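Local atomic coordinates of beta-microseminoprotein (Homo sapiens, PDB entry 3IX0), a protein that is a secreted, disulfide-rich prostate and seminal plasma protein that forms homodimers and interacts with PI16, and that probably also binds immunoglobulin. Residues W32-D35 with N36-C40. Numbering follows the deposited sequence.
Sequences WQTD and NCETC
Trp-32 and Cys-40 form an antiparallel hydrogen-bonded pair: Trp-32 N gives to Cys-40 O at 3.0 Å, and Cys-40 N returns a nearly straight bond (171°) to Trp-32 O at 2.9 Å. Beyond the non-hydrogen-bonded pair Gln-33 and Thr-39, a third backbone bond joins Thr-34 N to Glu-38 O at 2.9 Å. On the face carrying Trp-32 and Cys-40, the indole bends back over its partner, its CG set between backbone N and carbonyl carbon (chi1 72°). Cys-40 CB lies under the six-membered ring in a CH-pi contact, 3.6 Å from the centroid, while SG stands oblique to the same ring and meets Thr-34 CG2 at 3.7 Å. His-26 stacks on the same indole, and Cys-40 is disulfide-bonded to Cys-49; an alanine in place of Trp-32 would probably uncover Cys-40 CB beside this disulfide and leave His-26 without its stacking partner. In the turn, the Thr-34 hydroxyl works both ways: OG1 donates to Asn-36 OD1 at 2.7 Å, approaching tilted from the amide carbonyl plane, and accepts a bent bond (138°) from Glu-38 N at 3.1 Å. Asn-36 ND2 adds a weak bond to Glu-38 OE2. Asp-35 OD2 forms a salt bridge with Lys-22. The whole is a beta hairpin whose strand 31-33 is an outermost strand, within this chain, of a four-stranded antiparallel sheet, with 38-42 next to it, its turn tied through Cys-37 to Cys-73.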
# COMPACT_ATOMS: atom_id res chain seq x y z
N TRP B 32 11.86 6.69 8.39
CA TRP B 32 13.14 6.05 8.05
C TRP B 32 12.97 4.96 7.00
O TRP B 32 11.88 4.42 6.81
CB TRP B 32 13.82 5.47 9.28
CG TRP B 32 13.18 4.23 9.88
CD1 TRP B 32 13.60 2.94 9.72
CD2 TRP B 32 12.05 4.18 10.76
NE1 TRP B 32 12.79 2.09 10.44
CE2 TRP B 32 11.83 2.82 11.09
CE3 TRP B 32 11.19 5.14 11.30
CZ2 TRP B 32 10.79 2.41 11.92
CZ3 TRP B 32 10.16 4.73 12.13
CH2 TRP B 32 9.97 3.37 12.43
N GLN B 33 14.05 4.64 6.31
CA GLN B 33 14.03 3.51 5.41
C GLN B 33 14.69 2.33 6.11
O GLN B 33 15.67 2.50 6.85
CB GLN B 33 14.75 3.86 4.10
CG GLN B 33 14.21 5.12 3.43
CD GLN B 33 14.87 5.41 2.08
OE1 GLN B 33 15.26 4.48 1.35
NE2 GLN B 33 15.01 6.69 1.75
N THR B 34 14.12 1.15 5.91
CA THR B 34 14.65 -0.06 6.52
C THR B 34 15.72 -0.66 5.63
O THR B 34 16.16 -0.06 4.65
CB THR B 34 13.56 -1.10 6.64
OG1 THR B 34 13.11 -1.42 5.31
CG2 THR B 34 12.36 -0.58 7.51
N ASP B 35 16.13 -1.89 5.96
CA ASP B 35 17.09 -2.60 5.14
C ASP B 35 16.42 -3.63 4.25
O ASP B 35 17.07 -4.53 3.73
CB ASP B 35 18.17 -3.24 6.02
CG ASP B 35 19.12 -2.22 6.61
OD1 ASP B 35 19.43 -1.23 5.90
OD2 ASP B 35 19.55 -2.39 7.76
N ASN B 36 15.11 -3.50 4.09
CA ASN B 36 14.38 -4.42 3.21
C ASN B 36 13.39 -3.64 2.38
O ASN B 36 12.22 -4.02 2.22
CB ASN B 36 13.72 -5.55 4.01
CG ASN B 36 12.50 -5.09 4.78
OD1 ASN B 36 12.51 -4.05 5.46
ND2 ASN B 36 11.43 -5.87 4.69
N CYS B 37 13.87 -2.51 1.86
CA CYS B 37 13.10 -1.74 0.88
C CYS B 37 11.73 -1.32 1.41
O CYS B 37 10.71 -1.46 0.72
CB CYS B 37 12.96 -2.54 -0.42
SG CYS B 37 14.58 -2.86 -1.19
N GLU B 38 11.70 -0.81 2.64
CA GLU B 38 10.48 -0.23 3.18
C GLU B 38 10.72 1.16 3.69
O GLU B 38 11.83 1.52 4.11
CB GLU B 38 9.90 -1.09 4.31
CG GLU B 38 9.53 -2.51 3.91
CD GLU B 38 9.09 -3.36 5.10
OE1 GLU B 38 9.42 -2.99 6.24
OE2 GLU B 38 8.41 -4.39 4.90
N THR B 39 9.65 1.94 3.68
CA THR B 39 9.65 3.21 4.37
C THR B 39 8.65 3.13 5.52
O THR B 39 7.47 2.79 5.32
CB THR B 39 9.35 4.39 3.41
OG1 THR B 39 9.13 5.57 4.18
CG2 THR B 39 8.10 4.13 2.56
N CYS B 40 9.13 3.41 6.72
CA CYS B 40 8.32 3.36 7.93
C CYS B 40 8.19 4.73 8.55
O CYS B 40 9.10 5.55 8.45
CB CYS B 40 8.98 2.43 8.96
SG CYS B 40 9.08 0.73 8.44